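Uncharacterized protein (Exiguobacterium sibiricum, PDB 3B77) is of unknown function but folds as a bacterial pleckstrin-homology domain followed by a helical region that resembles a known oligomerisation module. Local coordinates at residues G5-P10 with E109-L114; D26-Y31 with A47-D52; Y31-S36 with E40-N45; I90-G95 with Y99-D104. All blocks are in the same frame, centred on the assembly; numbering follows the deposited sequence.

Contacts 2, 3 and 1 all draw on the antiparallel sheet that runs 6-7, 30-35, 39-44, 47-52, 62-67, while contact 4 lies in the second sheet, strands 73-79, 87-94 and 97-104. Along the chain, contact 3 is nested inside contact 2, contact 4 follows them, and contact 1 encloses all three by bringing the N-terminal strand to helix 108-146. Contacts 2 and 3 share Y31, their centres 7 Å apart. The centres of contacts 3 and 4 are 11 Å apart, and Y41 and F43 of the first sheet pack on Y99, I101 and F92 of the second. Together they outline the two-sheet sandwich and C-terminal helix of a PH domain.

Contact 1 (G5-P10 with E109-L114); sequences GQVIHP and EHVKDL
The imidazole of H110 is the flat group at this contact, and V7 CG1 comes to it at a slant, neither squarely over the ring nor in its plane. The measured touch is to the stem of the histidine, with V7 CG1 4.1 Å from H110 CB. In the other segment the H9 ring carries P10 CD over one face, offset toward the rim.

V7 does the reaching for segment 5-10 and divides its two methyls between successive helix residues. Its CG1 lies anti to the backbone N (chi1 177°), which sends that branch to H110, while CG2 stands 4.2 Å from V111 CG2. Both meetings are purely apolar, and the 101 Å² buried in all marks a light touch between strand and helix. The nearest backbones, V7 CA and H110 CA, are still 7.4 Å apart, so side chains alone bridge the space.

V7 and V111 both also pack on V103, and V7 and H110 both pack on F32, so the contact sits where the two sheets and the helix converge. A helix placed across one end of a beta sandwich is the hallmark of the PH fold, here with strand 6-7 added at the sheet edge.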
loop_
_atom_site.group_PDB
_atom_site.type_symbol
_atom_site.label_atom_id
_atom_site.label_comp_id
_atom_site.label_asym_id
_atom_site.label_seq_id
_atom_site.Cartn_x
_atom_site.Cartn_y
_atom_site.Cartn_z
ATOM N N GLY A 5 49.211 -47.119 3.070
ATOM C CA GLY A 5 48.529 -47.867 2.017
ATOM C C GLY A 5 49.272 -48.111 0.734
ATOM O O GLY A 5 50.248 -47.444 0.444
ATOM N N GLN A 6 48.767 -49.076 -0.037
ATOM C CA GLN A 6 49.366 -49.483 -1.302
ATOM C C GLN A 6 48.405 -49.262 -2.460
ATOM O O GLN A 6 47.260 -49.690 -2.412
ATOM C CB GLN A 6 49.736 -50.981 -1.277
ATOM C CG GLN A 6 50.665 -51.444 -0.132
ATOM C CD GLN A 6 52.076 -50.921 -0.242
ATOM O OE1 GLN A 6 52.672 -50.916 -1.311
ATOM N NE2 GLN A 6 52.625 -50.484 0.877
ATOM N N VAL A 7 48.886 -48.611 -3.508
ATOM C CA VAL A 7 48.130 -48.490 -4.732
ATOM C C VAL A 7 48.099 -49.864 -5.382
ATOM O O VAL A 7 49.152 -50.464 -5.640
ATOM C CB VAL A 7 48.767 -47.476 -5.690
ATOM C CG1 VAL A 7 47.993 -47.416 -7.002
ATOM C CG2 VAL A 7 48.842 -46.098 -5.031
ATOM N N ILE A 8 46.894 -50.375 -5.619
ATOM C CA ILE A 8 46.720 -51.688 -6.214
ATOM C C ILE A 8 46.716 -51.560 -7.736
ATOM O O ILE A 8 46.194 -50.600 -8.282
ATOM C CB ILE A 8 45.400 -52.330 -5.745
ATOM C CG1 ILE A 8 45.294 -52.363 -4.203
ATOM C CG2 ILE A 8 45.227 -53.694 -6.356
ATOM C CD1 ILE A 8 46.460 -52.977 -3.471
ATOM N N HIS A 9 47.295 -52.540 -8.412
ATOM C CA HIS A 9 47.332 -52.583 -9.862
ATOM C C HIS A 9 45.961 -53.066 -10.361
ATOM O O HIS A 9 45.347 -53.911 -9.731
ATOM C CB HIS A 9 48.434 -53.553 -10.306
ATOM C CG HIS A 9 48.728 -53.514 -11.772
ATOM N ND1 HIS A 9 48.014 -54.245 -12.696
ATOM C CD2 HIS A 9 49.665 -52.839 -12.475
ATOM C CE1 HIS A 9 48.487 -54.010 -13.905
ATOM N NE2 HIS A 9 49.492 -53.162 -13.800
ATOM N N PRO A 10 45.462 -52.509 -11.473
ATOM C CA PRO A 10 44.209 -52.914 -12.123
ATOM C C PRO A 10 43.941 -54.414 -12.265
ATOM O O PRO A 10 42.784 -54.835 -12.231
ATOM C CB PRO A 10 44.331 -52.297 -13.512
ATOM C CG PRO A 10 45.156 -51.091 -13.314
ATOM C CD PRO A 10 46.067 -51.353 -12.153
ATOM N N GLU A 109 54.189 -41.662 -8.187
ATOM C CA GLU A 109 53.786 -41.431 -9.569
ATOM C C GLU A 109 52.276 -41.624 -9.721
ATOM O O GLU A 109 51.629 -40.908 -10.454
ATOM C CB GLU A 109 54.561 -42.352 -10.524
ATOM N N HIS A 110 51.716 -42.571 -8.986
ATOM C CA HIS A 110 50.303 -42.915 -9.105
ATOM C C HIS A 110 49.401 -42.036 -8.255
ATOM O O HIS A 110 48.332 -41.625 -8.702
ATOM C CB HIS A 110 50.090 -44.377 -8.707
ATOM C CG HIS A 110 50.830 -45.340 -9.570
ATOM N ND1 HIS A 110 51.991 -45.962 -9.167
ATOM C CD2 HIS A 110 50.590 -45.762 -10.832
ATOM C CE1 HIS A 110 52.426 -46.734 -10.142
ATOM N NE2 HIS A 110 51.595 -46.630 -11.162
ATOM N N VAL A 111 49.829 -41.772 -7.023
ATOM C CA VAL A 111 49.081 -40.900 -6.127
ATOM C C VAL A 111 48.990 -39.485 -6.707
ATOM O O VAL A 111 47.973 -38.807 -6.539
ATOM C CB VAL A 111 49.688 -40.826 -4.696
ATOM C CG1 VAL A 111 48.709 -40.135 -3.752
ATOM C CG2 VAL A 111 50.003 -42.204 -4.151
ATOM N N LYS A 112 50.037 -39.042 -7.395
ATOM C CA LYS A 112 50.013 -37.729 -8.008
ATOM C C LYS A 112 48.956 -37.719 -9.104
ATOM O O LYS A 112 48.362 -36.691 -9.343
ATOM C CB LYS A 112 51.391 -37.307 -8.582
ATOM C CG LYS A 112 51.520 -37.495 -10.127
ATOM C CD LYS A 112 52.908 -37.147 -10.679
ATOM C CE LYS A 112 52.933 -37.200 -12.240
ATOM N NZ LYS A 112 52.295 -38.437 -12.841
ATOM N N ASP A 113 48.732 -38.834 -9.787
ATOM C CA ASP A 113 47.675 -38.874 -10.799
ATOM C C ASP A 113 46.280 -38.784 -10.170
ATOM O O ASP A 113 45.376 -38.221 -10.760
ATOM C CB ASP A 113 47.769 -40.136 -11.678
ATOM C CG ASP A 113 49.001 -40.147 -12.587
ATOM O OD1 ASP A 113 49.652 -39.067 -12.761
ATOM O OD2 ASP A 113 49.290 -41.252 -13.142
ATOM N N LEU A 114 46.104 -39.373 -8.996
ATOM C CA LEU A 114 44.841 -39.278 -8.291
ATOM C C LEU A 114 44.601 -37.831 -7.838
ATOM O O LEU A 114 43.506 -37.289 -7.972
ATOM C CB LEU A 114 44.832 -40.213 -7.087
ATOM C CG LEU A 114 43.533 -40.305 -6.267
ATOM C CD1 LEU A 114 42.381 -40.793 -7.115
ATOM C CD2 LEU A 114 43.738 -41.212 -5.082
#

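Contact 2 (D26-Y31 with A47-D52); sequences DGEKIY and ALVHLD
E28 spans the space to A47 and V49 with a nearly straight side chain, and its approach can be tracked atom by atom. CB leaves the backbone toward strand 47-52, yet E28 CB is still 6.8 Å from A47 N. With CG anti to the backbone N (chi1 -170°) and chi2 at -177°, the chain is fully extended, and E28 CG has closed to 5.4 Å from A47 N. The carboxylate then presents one oxygen to the strand: E28 OE2 lies 4.0 Å from A47 N, too far for a hydrogen bond, and 4.1 Å from A47 CB. On the V49 side, E28 OE2 stands 4.4 Å from the methyl CG2. The other oxygen turns elsewhere, E28 OE1 being 6.1 Å from A47 N.

Both oxygens are buried, and their polar partners come from outside the two segments. OE2 is held by the hydroxyl of T44 and by a salt bridge to R65, while OE1 accepts from the backbone N of L23. The T44 hydroxyl is also bonded to A47 N, so it links the carboxylate to the start of strand 47-52.

Strand 39-44 lies between strands 30-35 and 47-52 in the sheet, so E28 reaches past the end of that middle strand. This buried carboxylate sits beside the turn that joins strands 39-44 and 47-52, in the first antiparallel sheet of the PH fold.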
loop_
_atom_site.group_PDB
_atom_site.type_symbol
_atom_site.label_atom_id
_atom_site.label_comp_id
_atom_site.label_asym_id
_atom_site.label_seq_id
_atom_site.Cartn_x
_atom_site.Cartn_y
_atom_site.Cartn_z
ATOM N N ASP A 26 25.413 -51.593 -12.800
ATOM C CA ASP A 26 25.192 -50.263 -13.379
ATOM C C ASP A 26 26.398 -49.711 -14.117
ATOM O O ASP A 26 26.462 -48.510 -14.366
ATOM C CB ASP A 26 24.782 -49.268 -12.300
ATOM C CG ASP A 26 23.600 -49.744 -11.506
ATOM O OD1 ASP A 26 23.781 -50.666 -10.688
ATOM O OD2 ASP A 26 22.497 -49.198 -11.703
ATOM N N GLY A 27 27.334 -50.587 -14.485
ATOM C CA GLY A 27 28.518 -50.198 -15.239
ATOM C C GLY A 27 29.553 -49.411 -14.444
ATOM O O GLY A 27 30.406 -48.718 -15.018
ATOM N N GLU A 28 29.493 -49.523 -13.124
ATOM C CA GLU A 28 30.452 -48.865 -12.275
ATOM C C GLU A 28 31.803 -49.588 -12.377
ATOM O O GLU A 28 31.892 -50.812 -12.265
ATOM C CB GLU A 28 29.966 -48.826 -10.830
ATOM C CG GLU A 28 30.827 -47.931 -9.967
ATOM C CD GLU A 28 30.418 -47.935 -8.537
ATOM O OE1 GLU A 28 29.799 -48.922 -8.122
ATOM O OE2 GLU A 28 30.749 -46.967 -7.808
ATOM N N LYS A 29 32.855 -48.800 -12.570
ATOM C CA LYS A 29 34.169 -49.320 -12.861
ATOM C C LYS A 29 35.202 -48.691 -11.906
ATOM O O LYS A 29 35.149 -47.501 -11.629
ATOM C CB LYS A 29 34.448 -49.029 -14.341
ATOM C CG LYS A 29 35.891 -49.147 -14.785
ATOM C CD LYS A 29 36.030 -49.091 -16.310
ATOM C CE LYS A 29 37.476 -48.853 -16.711
ATOM N NZ LYS A 29 38.379 -49.688 -15.901
ATOM N N ILE A 30 36.123 -49.502 -11.384
ATOM C CA ILE A 30 37.150 -49.024 -10.434
ATOM C C ILE A 30 38.305 -48.414 -11.189
ATOM O O ILE A 30 38.843 -49.041 -12.084
ATOM C CB ILE A 30 37.740 -50.145 -9.573
ATOM C CG1 ILE A 30 36.652 -50.914 -8.821
ATOM C CG2 ILE A 30 38.711 -49.571 -8.575
ATOM C CD1 ILE A 30 37.157 -52.136 -8.052
ATOM N N TYR A 31 38.675 -47.185 -10.837
ATOM C CA TYR A 31 39.784 -46.474 -11.478
ATOM C C TYR A 31 40.997 -46.315 -10.581
ATOM O O TYR A 31 42.082 -46.032 -11.064
ATOM C CB TYR A 31 39.332 -45.102 -11.958
ATOM C CG TYR A 31 38.518 -45.149 -13.227
ATOM C CD1 TYR A 31 37.148 -45.304 -13.177
ATOM C CD2 TYR A 31 39.126 -45.040 -14.478
ATOM C CE1 TYR A 31 36.389 -45.353 -14.316
ATOM C CE2 TYR A 31 38.370 -45.094 -15.635
ATOM C CZ TYR A 31 36.995 -45.246 -15.535
ATOM O OH TYR A 31 36.194 -45.296 -16.646
ATOM N N ALA A 47 31.515 -43.096 -7.593
ATOM C CA ALA A 47 31.616 -42.889 -6.140
ATOM C C ALA A 47 32.945 -43.285 -5.538
ATOM O O ALA A 47 33.786 -43.924 -6.206
ATOM C CB ALA A 47 30.530 -43.690 -5.417
ATOM N N LEU A 48 33.119 -42.860 -4.269
ATOM C CA LEU A 48 34.163 -43.366 -3.366
ATOM C C LEU A 48 33.511 -44.479 -2.474
ATOM O O LEU A 48 32.568 -44.242 -1.695
ATOM C CB LEU A 48 34.780 -42.261 -2.481
ATOM C CG LEU A 48 35.680 -42.741 -1.322
ATOM C CD1 LEU A 48 36.922 -43.513 -1.814
ATOM C CD2 LEU A 48 36.073 -41.569 -0.383
ATOM N N VAL A 49 34.026 -45.696 -2.625
ATOM C CA VAL A 49 33.591 -46.831 -1.832
ATOM C C VAL A 49 34.728 -47.038 -0.851
ATOM O O VAL A 49 35.863 -47.155 -1.244
ATOM C CB VAL A 49 33.318 -48.054 -2.717
ATOM C CG1 VAL A 49 32.978 -49.268 -1.890
ATOM C CG2 VAL A 49 32.207 -47.744 -3.701
ATOM N N HIS A 50 34.406 -46.984 0.433
ATOM C CA HIS A 50 35.387 -47.054 1.492
ATOM C C HIS A 50 34.961 -48.091 2.517
ATOM O O HIS A 50 33.870 -48.008 3.095
ATOM C CB HIS A 50 35.507 -45.694 2.160
ATOM C CG HIS A 50 36.338 -45.692 3.400
ATOM N ND1 HIS A 50 36.010 -44.940 4.509
ATOM C CD2 HIS A 50 37.477 -46.354 3.713
ATOM C CE1 HIS A 50 36.924 -45.129 5.446
ATOM N NE2 HIS A 50 37.819 -45.988 4.991
ATOM N N LEU A 51 35.837 -49.076 2.706
ATOM C CA LEU A 51 35.685 -50.109 3.708
ATOM C C LEU A 51 36.528 -49.672 4.916
ATOM O O LEU A 51 37.739 -49.778 4.884
ATOM C CB LEU A 51 36.195 -51.435 3.135
ATOM C CG LEU A 51 35.406 -52.137 2.015
ATOM C CD1 LEU A 51 35.250 -51.252 0.750
ATOM C CD2 LEU A 51 36.068 -53.463 1.643
ATOM N N ASP A 52 35.886 -49.169 5.964
ATOM C CA ASP A 52 36.585 -48.575 7.121
ATOM C C ASP A 52 36.793 -49.579 8.238
ATOM O O ASP A 52 35.827 -50.056 8.825
ATOM C CB ASP A 52 35.762 -47.384 7.656
ATOM C CG ASP A 52 36.416 -46.645 8.854
ATOM O OD1 ASP A 52 37.523 -46.982 9.328
ATOM O OD2 ASP A 52 35.777 -45.687 9.330
#

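Contact 3 (Y31-S36 with E40-N45); sequences YFLIKS and EYCFTN
A beta hairpin, strands 30-35 and 39-44, forms this contact, with segment axes 4.8 Å apart at their closest and running at 176° to each other. F32 pairs with F43 and I34 with Y41 as hydrogen-bonded pairs; F43 N to F32 O and Y41 N to I34 O are nearly straight, with N-H...O angles of 172° and 177°. L33 with C42, between them, and K35 with E40, next to the turn, are the non-hydrogen-bonded pairs.

At the open end Y31 and F32 both face F43, a classic beta bulge: Y31 N donates to F43 O at 2.8 Å, while F32 N makes only a weak bond to the same oxygen. The Y31 ring slants past N45, with Y31 CE1 3.8 Å from N45 CB.

The F32, I34, Y41 and F43 side chains share the face turned to the second sheet and helix 108-146 of the PH sandwich, where F32 CB lies 4.0 Å from F43 CB.

On the other face, with L33 CG anti to the backbone N, L33 CD1 swings across to E40 CG, 3.7 Å away, and K35 runs alongside E40, its NZ 4.8 Å from OE1. E40 OE2 accepts from A18 N, so an alanine here would probably leave that amide without its acceptor and uncover L33 CD1. C42 CB also packs on L33 CD1.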
loop_
_atom_site.group_PDB
_atom_site.type_symbol
_atom_site.label_atom_id
_atom_site.label_comp_id
_atom_site.label_asym_id
_atom_site.label_seq_id
_atom_site.Cartn_x
_atom_site.Cartn_y
_atom_site.Cartn_z
ATOM N N TYR A 31 38.675 -47.185 -10.837
ATOM C CA TYR A 31 39.784 -46.474 -11.478
ATOM C C TYR A 31 40.997 -46.315 -10.581
ATOM O O TYR A 31 42.082 -46.032 -11.064
ATOM C CB TYR A 31 39.332 -45.102 -11.958
ATOM C CG TYR A 31 38.518 -45.149 -13.227
ATOM C CD1 TYR A 31 37.148 -45.304 -13.177
ATOM C CD2 TYR A 31 39.126 -45.040 -14.478
ATOM C CE1 TYR A 31 36.389 -45.353 -14.316
ATOM C CE2 TYR A 31 38.370 -45.094 -15.635
ATOM C CZ TYR A 31 36.995 -45.246 -15.535
ATOM O OH TYR A 31 36.194 -45.296 -16.646
ATOM N N PHE A 32 40.844 -46.503 -9.277
ATOM C CA PHE A 32 41.969 -46.329 -8.380
ATOM C C PHE A 32 41.639 -46.970 -7.057
ATOM O O PHE A 32 40.581 -46.722 -6.501
ATOM C CB PHE A 32 42.245 -44.849 -8.187
ATOM C CG PHE A 32 43.694 -44.540 -7.928
ATOM C CD1 PHE A 32 44.218 -44.544 -6.628
ATOM C CD2 PHE A 32 44.547 -44.246 -8.983
ATOM C CE1 PHE A 32 45.562 -44.268 -6.405
ATOM C CE2 PHE A 32 45.860 -43.962 -8.754
ATOM C CZ PHE A 32 46.370 -43.971 -7.467
ATOM N N LEU A 33 42.530 -47.819 -6.567
ATOM C CA LEU A 33 42.307 -48.516 -5.313
ATOM C C LEU A 33 43.571 -48.408 -4.480
ATOM O O LEU A 33 44.688 -48.545 -4.996
ATOM C CB LEU A 33 41.904 -49.967 -5.564
ATOM C CG LEU A 33 41.560 -50.908 -4.400
ATOM C CD1 LEU A 33 40.462 -50.416 -3.499
ATOM C CD2 LEU A 33 41.151 -52.212 -4.986
ATOM N N ILE A 34 43.376 -48.080 -3.210
ATOM C CA ILE A 34 44.436 -47.976 -2.232
ATOM C C ILE A 34 44.007 -48.899 -1.115
ATOM O O ILE A 34 42.896 -48.773 -0.571
ATOM C CB ILE A 34 44.572 -46.559 -1.666
ATOM C CG1 ILE A 34 45.026 -45.583 -2.758
ATOM C CG2 ILE A 34 45.537 -46.559 -0.470
ATOM C CD1 ILE A 34 44.961 -44.128 -2.359
ATOM N N LYS A 35 44.862 -49.868 -0.818
ATOM C CA LYS A 35 44.580 -50.828 0.222
ATOM C C LYS A 35 45.618 -50.682 1.324
ATOM O O LYS A 35 46.806 -50.644 1.072
ATOM C CB LYS A 35 44.560 -52.257 -0.341
ATOM C CG LYS A 35 43.852 -53.281 0.584
ATOM C CD LYS A 35 44.030 -54.739 0.116
ATOM C CE LYS A 35 43.323 -55.042 -1.220
ATOM N NZ LYS A 35 43.626 -56.436 -1.725
ATOM N N SER A 36 45.123 -50.542 2.537
ATOM C CA SER A 36 45.917 -50.552 3.737
ATOM C C SER A 36 45.500 -51.771 4.585
ATOM O O SER A 36 44.581 -52.537 4.249
ATOM C CB SER A 36 45.720 -49.238 4.494
ATOM O OG SER A 36 45.360 -49.426 5.858
ATOM N N GLU A 40 40.266 -49.730 2.908
ATOM C CA GLU A 40 40.298 -49.944 1.468
ATOM C C GLU A 40 39.541 -48.779 0.805
ATOM O O GLU A 40 38.367 -48.562 1.095
ATOM C CB GLU A 40 39.655 -51.272 1.145
ATOM C CG GLU A 40 40.158 -51.886 -0.135
ATOM C CD GLU A 40 39.850 -53.378 -0.265
ATOM O OE1 GLU A 40 40.187 -54.151 0.657
ATOM O OE2 GLU A 40 39.308 -53.782 -1.313
ATOM N N TYR A 41 40.235 -48.004 -0.030
ATOM C CA TYR A 41 39.679 -46.799 -0.643
ATOM C C TYR A 41 39.520 -47.023 -2.139
ATOM O O TYR A 41 40.489 -47.045 -2.873
ATOM C CB TYR A 41 40.602 -45.611 -0.395
ATOM C CG TYR A 41 40.869 -45.336 1.054
ATOM C CD1 TYR A 41 40.031 -44.540 1.794
ATOM C CD2 TYR A 41 41.981 -45.865 1.680
ATOM C CE1 TYR A 41 40.284 -44.275 3.116
ATOM C CE2 TYR A 41 42.251 -45.614 3.011
ATOM C CZ TYR A 41 41.402 -44.816 3.721
ATOM O OH TYR A 41 41.644 -44.554 5.041
ATOM N N CYS A 42 38.288 -47.147 -2.595
ATOM C CA CYS A 42 38.006 -47.519 -3.973
ATOM C C CYS A 42 37.369 -46.360 -4.692
ATOM O O CYS A 42 36.292 -45.942 -4.319
ATOM C CB CYS A 42 37.054 -48.707 -3.937
ATOM S SG CYS A 42 36.613 -49.428 -5.481
ATOM N N PHE A 43 38.066 -45.817 -5.689
ATOM C CA PHE A 43 37.583 -44.680 -6.469
ATOM C C PHE A 43 37.043 -45.171 -7.802
ATOM O O PHE A 43 37.795 -45.644 -8.634
ATOM C CB PHE A 43 38.700 -43.677 -6.720
ATOM C CG PHE A 43 39.245 -43.042 -5.468
ATOM C CD1 PHE A 43 40.232 -43.677 -4.728
ATOM C CD2 PHE A 43 38.773 -41.819 -5.041
ATOM C CE1 PHE A 43 40.749 -43.085 -3.579
ATOM C CE2 PHE A 43 39.268 -41.223 -3.925
ATOM C CZ PHE A 43 40.263 -41.850 -3.175
ATOM N N THR A 44 35.732 -45.039 -7.988
ATOM C CA THR A 44 35.061 -45.465 -9.217
ATOM C C THR A 44 34.587 -44.233 -9.978
ATOM O O THR A 44 34.760 -43.089 -9.501
ATOM C CB THR A 44 33.812 -46.362 -8.938
ATOM O OG1 THR A 44 32.691 -45.542 -8.601
ATOM C CG2 THR A 44 34.072 -47.367 -7.819
ATOM N N ASN A 45 33.996 -44.476 -11.157
ATOM C CA ASN A 45 33.426 -43.410 -11.965
ATOM C C ASN A 45 32.232 -42.742 -11.306
ATOM O O ASN A 45 31.946 -41.591 -11.584
ATOM C CB ASN A 45 33.027 -43.906 -13.357
ATOM C CG ASN A 45 32.105 -45.081 -13.311
ATOM O OD1 ASN A 45 32.263 -45.968 -12.486
ATOM N ND2 ASN A 45 31.141 -45.103 -14.193
#

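Contact 4 (I90-G95 with Y99-D104); sequences IKFEIG and YSIDVD
F92 and Y99 set their rings almost parallel, planes 5° apart, but slid so far past each other that the centroids are 5.5 Å apart and there is little overlap. What covers the F92 ring is instead the stem of the tyrosine: Y99 CB stands 3.7 Å from the ring centroid and 17° off its normal, a CH-pi contact over one face. The F92 torsion explains it, because with chi1 at 56° CG lies between the backbone N and carbonyl carbon, folding the ring back beneath its cross-strand partner.

The tyrosine ring is met from another quarter by I94, whose CG2 methyl comes at a slant to within 3.6 Å of Y99 CD1. Farther along, I101 CD1 reaches F92 CE1 at 4.2 Å. I90 and I101 run side by side and point the same way, with I90 CG2 3.8 Å from I101 CB. An alanine in place of F92 is likely to open a gap beneath Y99 CB and cost I101 CD1 one of its aromatic neighbours.

Four backbone hydrogen bonds fix this register, two for I90 with I101 and two for F92 with Y99. Between them K91 and S100 form a non-hydrogen-bonded pair on the opposite, more exposed face, where K91 CG is 4.1 Å from S100 OG, a hydroxyl that bonds to E89.

The inward residues continue into the core: I90 and F92 pack on L118 of helix 108-146, and Y99 and I94 meet L48 and Y66 of the first sheet. This antiparallel hairpin, strands 87-94 and 97-104, is the last one before the C-terminal helix, as in the PH fold.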
loop_
_atom_site.group_PDB
_atom_site.type_symbol
_atom_site.label_atom_id
_atom_site.label_comp_id
_atom_site.label_asym_id
_atom_site.label_seq_id
_atom_site.Cartn_x
_atom_site.Cartn_y
_atom_site.Cartn_z
ATOM N N ILE A 90 47.504 -37.825 0.695
ATOM C CA ILE A 90 46.495 -37.151 -0.134
ATOM C C ILE A 90 45.299 -36.857 0.753
ATOM O O ILE A 90 44.893 -37.679 1.573
ATOM C CB ILE A 90 46.077 -37.983 -1.368
ATOM C CG1 ILE A 90 45.174 -37.159 -2.295
ATOM C CG2 ILE A 90 45.419 -39.275 -0.946
ATOM C CD1 ILE A 90 44.938 -37.805 -3.647
ATOM N N LYS A 91 44.771 -35.648 0.626
ATOM C CA LYS A 91 43.633 -35.227 1.403
ATOM C C LYS A 91 42.541 -34.654 0.515
ATOM O O LYS A 91 42.795 -34.175 -0.584
ATOM C CB LYS A 91 44.021 -34.145 2.404
ATOM C CG LYS A 91 45.109 -34.485 3.408
ATOM C CD LYS A 91 45.599 -33.208 4.146
ATOM C CE LYS A 91 44.464 -32.497 4.937
ATOM N NZ LYS A 91 44.890 -31.219 5.628
ATOM N N PHE A 92 41.319 -34.722 1.028
ATOM C CA PHE A 92 40.140 -34.122 0.411
ATOM C C PHE A 92 38.964 -34.253 1.354
ATOM O O PHE A 92 39.045 -34.903 2.396
ATOM C CB PHE A 92 39.797 -34.750 -0.942
ATOM C CG PHE A 92 39.591 -36.223 -0.886
ATOM C CD1 PHE A 92 40.663 -37.092 -1.030
ATOM C CD2 PHE A 92 38.320 -36.750 -0.696
ATOM C CE1 PHE A 92 40.463 -38.442 -0.972
ATOM C CE2 PHE A 92 38.105 -38.092 -0.646
ATOM C CZ PHE A 92 39.164 -38.947 -0.774
ATOM N N GLU A 93 37.885 -33.587 0.977
ATOM C CA GLU A 93 36.639 -33.644 1.692
ATOM C C GLU A 93 35.581 -34.055 0.697
ATOM O O GLU A 93 35.478 -33.489 -0.392
ATOM C CB GLU A 93 36.312 -32.285 2.305
ATOM C CG GLU A 93 37.353 -31.827 3.350
ATOM C CD GLU A 93 37.015 -30.511 4.030
ATOM O OE1 GLU A 93 35.891 -29.977 3.821
ATOM O OE2 GLU A 93 37.899 -30.028 4.784
ATOM N N ILE A 94 34.810 -35.065 1.071
ATOM C CA ILE A 94 33.758 -35.610 0.212
ATOM C C ILE A 94 32.456 -35.507 1.004
ATOM O O ILE A 94 32.333 -36.053 2.106
ATOM C CB ILE A 94 34.112 -37.027 -0.263
ATOM C CG1 ILE A 94 33.038 -37.539 -1.200
ATOM C CG2 ILE A 94 34.347 -37.977 0.915
ATOM C CD1 ILE A 94 33.498 -38.727 -1.985
ATOM N N GLY A 95 31.487 -34.779 0.445
ATOM C CA GLY A 95 30.373 -34.294 1.258
ATOM C C GLY A 95 31.125 -33.336 2.158
ATOM O O GLY A 95 31.871 -32.492 1.651
ATOM N N TYR A 99 39.067 -36.684 4.466
ATOM C CA TYR A 99 39.810 -37.870 4.105
ATOM C C TYR A 99 41.255 -37.517 3.987
ATOM O O TYR A 99 41.614 -36.578 3.309
ATOM C CB TYR A 99 39.314 -38.485 2.796
ATOM C CG TYR A 99 38.226 -39.488 3.035
ATOM C CD1 TYR A 99 36.907 -39.090 3.223
ATOM C CD2 TYR A 99 38.515 -40.835 3.127
ATOM C CE1 TYR A 99 35.894 -40.023 3.472
ATOM C CE2 TYR A 99 37.512 -41.777 3.381
ATOM C CZ TYR A 99 36.208 -41.368 3.554
ATOM O OH TYR A 99 35.239 -42.307 3.820
ATOM N N SER A 100 42.074 -38.274 4.701
ATOM C CA SER A 100 43.503 -38.149 4.650
ATOM C C SER A 100 44.011 -39.563 4.463
ATOM O O SER A 100 43.793 -40.402 5.319
ATOM C CB SER A 100 44.016 -37.563 5.951
ATOM O OG SER A 100 45.430 -37.637 5.987
ATOM N N ILE A 101 44.672 -39.830 3.344
ATOM C CA ILE A 101 45.142 -41.180 3.036
ATOM C C ILE A 101 46.648 -41.181 2.830
ATOM O O ILE A 101 47.153 -40.443 1.989
ATOM C CB ILE A 101 44.437 -41.738 1.772
ATOM C CG1 ILE A 101 42.904 -41.622 1.913
ATOM C CG2 ILE A 101 44.852 -43.183 1.527
ATOM C CD1 ILE A 101 42.140 -41.937 0.644
ATOM N N ASP A 102 47.348 -42.001 3.620
ATOM C CA ASP A 102 48.816 -42.160 3.532
ATOM C C ASP A 102 49.151 -43.305 2.597
ATOM O O ASP A 102 48.579 -44.380 2.719
ATOM C CB ASP A 102 49.423 -42.434 4.905
ATOM C CG ASP A 102 49.449 -41.195 5.789
ATOM O OD1 ASP A 102 49.919 -40.137 5.313
ATOM O OD2 ASP A 102 49.021 -41.275 6.959
ATOM N N VAL A 103 50.069 -43.067 1.665
ATOM C CA VAL A 103 50.389 -44.030 0.629
ATOM C C VAL A 103 51.905 -44.198 0.509
ATOM O O VAL A 103 52.663 -43.229 0.630
ATOM C CB VAL A 103 49.806 -43.596 -0.743
ATOM C CG1 VAL A 103 50.050 -44.645 -1.794
ATOM C CG2 VAL A 103 48.338 -43.332 -0.629
ATOM N N ASP A 104 52.321 -45.440 0.259
ATOM C CA ASP A 104 53.713 -45.802 0.049
ATOM C C ASP A 104 54.379 -44.829 -0.914
ATOM O O ASP A 104 53.979 -44.746 -2.081
ATOM C CB ASP A 104 53.769 -47.226 -0.524
ATOM C CG ASP A 104 55.187 -47.820 -0.559
ATOM O OD1 ASP A 104 56.206 -47.075 -0.638
ATOM O OD2 ASP A 104 55.255 -49.069 -0.532
#